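Side-chain contacts in catalase (Bacillus pumilus, PDB 4QOL), which breaks down hydrogen peroxide to water and oxygen at a heme iron and also shows peroxidase-like reactivity toward phenolic substrates: residues Val451-Lys454 with Thr455-Leu458; Tyr470-Arg473 with Leu474-Leu478. All coordinates share one frame; numbering follows the deposited sequence.

Contact 1: residues Val451-Lys454 with Thr455-Leu458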
# COMPACT_ATOMS: atom_id res chain seq x y z
N VAL A 451 -28.95 -25.90 -12.94
CA VAL A 451 -27.57 -26.14 -13.36
C VAL A 451 -27.52 -27.08 -14.56
O VAL A 451 -28.47 -27.82 -14.84
CB VAL A 451 -26.68 -26.69 -12.21
CG1 VAL A 451 -26.95 -25.95 -10.91
CG2 VAL A 451 -26.76 -28.17 -12.06
N ASN A 452 -26.42 -27.01 -15.27
CA ASN A 452 -26.09 -27.88 -16.41
C ASN A 452 -26.50 -29.34 -16.15
O ASN A 452 -26.21 -29.88 -15.09
CB ASN A 452 -24.56 -27.77 -16.66
CG ASN A 452 -24.01 -28.79 -17.67
OD1 ASN A 452 -23.85 -28.49 -18.88
ND2 ASN A 452 -23.65 -29.92 -17.19
N GLU A 453 -27.11 -29.98 -17.14
CA GLU A 453 -27.68 -31.32 -16.92
C GLU A 453 -26.64 -32.38 -16.55
O GLU A 453 -26.87 -33.19 -15.67
CB GLU A 453 -28.42 -31.82 -18.16
CG GLU A 453 -29.76 -31.15 -18.45
CD GLU A 453 -30.70 -31.06 -17.23
OE1 GLU A 453 -30.84 -32.03 -16.45
OE2 GLU A 453 -31.33 -29.98 -17.07
N LYS A 454 -25.49 -32.36 -17.18
CA LYS A 454 -24.42 -33.30 -16.86
C LYS A 454 -23.92 -33.09 -15.42
O LYS A 454 -23.61 -34.00 -14.71
CB LYS A 454 -23.26 -33.13 -17.86
CG LYS A 454 -22.27 -34.29 -18.00
CD LYS A 454 -21.19 -33.96 -19.04
CE LYS A 454 -20.75 -32.50 -18.89
NZ LYS A 454 -19.67 -32.02 -19.79
N THR A 455 -23.76 -31.82 -15.03
CA THR A 455 -23.34 -31.53 -13.65
C THR A 455 -24.39 -31.98 -12.63
O THR A 455 -24.05 -32.55 -11.60
CB THR A 455 -23.04 -30.05 -13.46
OG1 THR A 455 -21.88 -29.74 -14.23
CG2 THR A 455 -22.82 -29.70 -11.99
N LYS A 456 -25.62 -31.71 -12.94
CA LYS A 456 -26.75 -32.09 -12.09
C LYS A 456 -26.80 -33.61 -11.90
O LYS A 456 -26.97 -34.10 -10.78
CB LYS A 456 -28.05 -31.62 -12.74
CG LYS A 456 -29.28 -31.77 -11.88
CD LYS A 456 -30.55 -31.53 -12.72
CE LYS A 456 -30.59 -30.15 -13.29
NZ LYS A 456 -31.85 -29.93 -14.04
N LEU A 457 -26.60 -34.35 -12.98
CA LEU A 457 -26.49 -35.84 -12.91
C LEU A 457 -25.34 -36.26 -12.01
O LEU A 457 -25.47 -37.16 -11.22
CB LEU A 457 -26.33 -36.45 -14.31
CG LEU A 457 -26.29 -37.95 -14.48
CD1 LEU A 457 -27.55 -38.55 -13.85
CD2 LEU A 457 -26.17 -38.34 -15.96
N LEU A 458 -24.16 -35.63 -12.20
CA LEU A 458 -22.99 -36.05 -11.41
C LEU A 458 -23.25 -35.77 -9.94
O LEU A 458 -22.93 -36.55 -9.10
CB LEU A 458 -21.73 -35.33 -11.98
CG LEU A 458 -20.42 -35.73 -11.26
CD1 LEU A 458 -20.11 -37.25 -11.32
CD2 LEU A 458 -19.23 -34.94 -11.84
O HOH W 1 -30.93 -27.66 -15.52

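Contact 2: residues Tyr470-Arg473 with Leu474-Leu478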
# COMPACT_ATOMS: atom_id res chain seq x y z
N TYR A 470 -31.04 -41.23 -0.48
CA TYR A 470 -30.62 -39.84 -0.68
C TYR A 470 -30.60 -39.53 -2.16
O TYR A 470 -31.26 -38.60 -2.62
CB TYR A 470 -29.24 -39.74 -0.01
CG TYR A 470 -28.56 -38.36 0.10
CD1 TYR A 470 -29.18 -37.18 -0.28
CD2 TYR A 470 -27.29 -38.28 0.69
CE1 TYR A 470 -28.55 -35.98 -0.17
CE2 TYR A 470 -26.66 -37.06 0.83
CZ TYR A 470 -27.29 -35.91 0.41
OH TYR A 470 -26.65 -34.68 0.61
N GLY A 471 -29.79 -40.26 -2.92
CA GLY A 471 -29.65 -39.97 -4.37
C GLY A 471 -30.91 -40.13 -5.17
O GLY A 471 -31.23 -39.29 -6.02
N GLN A 472 -31.66 -41.22 -4.89
CA GLN A 472 -32.94 -41.44 -5.61
C GLN A 472 -33.99 -40.37 -5.33
O GLN A 472 -34.67 -39.93 -6.27
CB GLN A 472 -33.47 -42.85 -5.28
CG GLN A 472 -34.69 -43.20 -6.15
CD GLN A 472 -34.31 -43.34 -7.61
OE1 GLN A 472 -33.56 -44.26 -7.98
NE2 GLN A 472 -34.86 -42.48 -8.47
N ARG A 473 -34.14 -39.96 -4.07
CA ARG A 473 -35.03 -38.89 -3.67
C ARG A 473 -34.68 -37.60 -4.37
O ARG A 473 -35.56 -36.86 -4.82
CB ARG A 473 -35.04 -38.68 -2.14
CG ARG A 473 -35.83 -39.75 -1.42
CD ARG A 473 -35.76 -39.69 0.10
NE ARG A 473 -36.52 -38.60 0.65
CZ ARG A 473 -36.96 -38.56 1.91
NH1 ARG A 473 -36.72 -39.53 2.77
NH2 ARG A 473 -37.62 -37.50 2.33
N LEU A 474 -33.38 -37.33 -4.49
CA LEU A 474 -32.98 -36.06 -5.15
C LEU A 474 -33.25 -36.11 -6.63
O LEU A 474 -33.77 -35.13 -7.22
CB LEU A 474 -31.47 -35.82 -4.85
CG LEU A 474 -30.87 -34.45 -4.84
CD1 LEU A 474 -29.45 -34.45 -5.48
CD2 LEU A 474 -31.72 -33.26 -5.16
N ALA A 475 -32.95 -37.26 -7.25
CA ALA A 475 -33.24 -37.46 -8.69
C ALA A 475 -34.72 -37.24 -8.93
O ALA A 475 -35.10 -36.59 -9.91
CB ALA A 475 -32.77 -38.83 -9.17
N ASP A 476 -35.53 -37.81 -8.06
CA ASP A 476 -36.97 -37.75 -8.21
C ASP A 476 -37.44 -36.32 -8.15
O ASP A 476 -38.23 -35.85 -8.98
CB ASP A 476 -37.66 -38.56 -7.10
CG ASP A 476 -37.49 -40.09 -7.26
OD1 ASP A 476 -36.98 -40.58 -8.31
OD2 ASP A 476 -37.94 -40.82 -6.35
N SER A 477 -36.93 -35.59 -7.16
CA SER A 477 -37.37 -34.22 -6.90
C SER A 477 -36.93 -33.28 -8.04
O SER A 477 -37.65 -32.37 -8.46
CB SER A 477 -36.85 -33.82 -5.51
OG SER A 477 -37.16 -32.47 -5.21
N LEU A 478 -35.78 -33.58 -8.64
CA LEU A 478 -35.30 -32.89 -9.84
C LEU A 478 -35.90 -33.33 -11.21
O LEU A 478 -35.57 -32.72 -12.24
CB LEU A 478 -33.76 -32.93 -9.88
CG LEU A 478 -33.04 -32.05 -8.88
CD1 LEU A 478 -31.59 -32.51 -8.77
CD2 LEU A 478 -33.14 -30.56 -9.22

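Contact 1: residues Val451-Lys454 with Thr455-Leu458
E453 and K456 pair their charges in the opening turn of helix 453-466, where N452 occupies the N-cap position. The glutamate and lysine chains run alongside each other in the same direction. Their salt bridge runs from K456 NZ to E453 OE2 (3.1 Å), met on the syn side of the carboxylate and 26° out of its plane; the companion bond from K456 NZ to E453 OE1, at 3.4 Å, is weak. A water accepts a hydrogen bond from K456 NZ at 2.9 Å and sits within hydrogen-bonding distance of V451 O and E453 OE2, linking the ion pair to the residue before the N-cap. K449 O gives the ammonium a further, weak partner.

Backbone bonds start the helical ladder: K456 N to N452 O (2.9 Å), L457 N to E453 O and L458 N to K454 O. T455 OG1 bonds to R388 NH2 of the second subunit, while its side chain packs on W165 and T169 of helix 161-169.

With K456 CG anti to the backbone N (chi1 -171°) and the chain bent at chi3 (-61°), K456 CE comes to 3.5 Å from V451 O and NZ to the carboxylate. At the aliphatic root of the lysine, V451 CG2 rests 3.7 Å from K456 CB.

Contact 2: residues Tyr470-Arg473 with Leu474-Leu478
On the last regular helix of the chain, 468-478, Q472 and D476 stand one turn apart and join by a side-chain hydrogen bond. Q472 NE2 donates to D476 OD1 at 2.9 Å. The acceptor lies close to the plane of the amide, whereas the donor comes from above the carboxylate, 40° out of its plane, and the two flat groups are turned 39° from each other. The glutamine reaches this position because its chain bends at chi2 (67°), which folds the amide along the helix toward the next turn.

The carboxylate also leans over the backbone: D476 CG is 3.0 Å from Q472 O, and D476 OD1 is 3.1 Å from that same carbonyl oxygen, an approach of two acceptors. Q472 O takes a hydrogen bond from D476 N at 2.9 Å, and the NE2 donor probably eases the repulsion between the carboxylate and the carbonyl oxygen. Without the amide, as with an alanine here, D476 OD1 would probably lose its donor and the carboxylate would be freer to turn away from the carbonyl.

Helix 468-478 closes the C-terminal helical region that lies beyond the heme-binding barrel in the chain of catalases of this type. Its inner side carries Y470, which bonds to T179 through OH and stacks on Y429, and L474, which packs against I460 and F463 of helix 453-466. R473 forms a salt bridge with E434, at the start of helix 434-448.

The main-chain bonds continue regularly, with L474 N to Y470 O at 3.1 Å and A475 N to G471 O at 2.9 Å. S477 N donates to R473 O at 3.0 Å, and S477 CB lies 3.4 Å from the same oxygen.

Contact 1 precedes contact 2 along the chain, the first at the start of helix 453-466 and the second on helix 468-478, which follows it directly. Their centres are 13 Å apart, about 31 and 33 Å from the centre of the chain, and both belong to the catalase-related immune-responsive domain. The two meet where the successive helices pack together: K456 CG of contact 1 lies 3.9 Å from L478 CD1 of contact 2. Residues 451-458 also reach the second subunit, whereas residues 470-478 touch no other chain of the assembly. The two helices thus pack against each other through K456 and L478, with the start of helix 453-466 at a subunit interface.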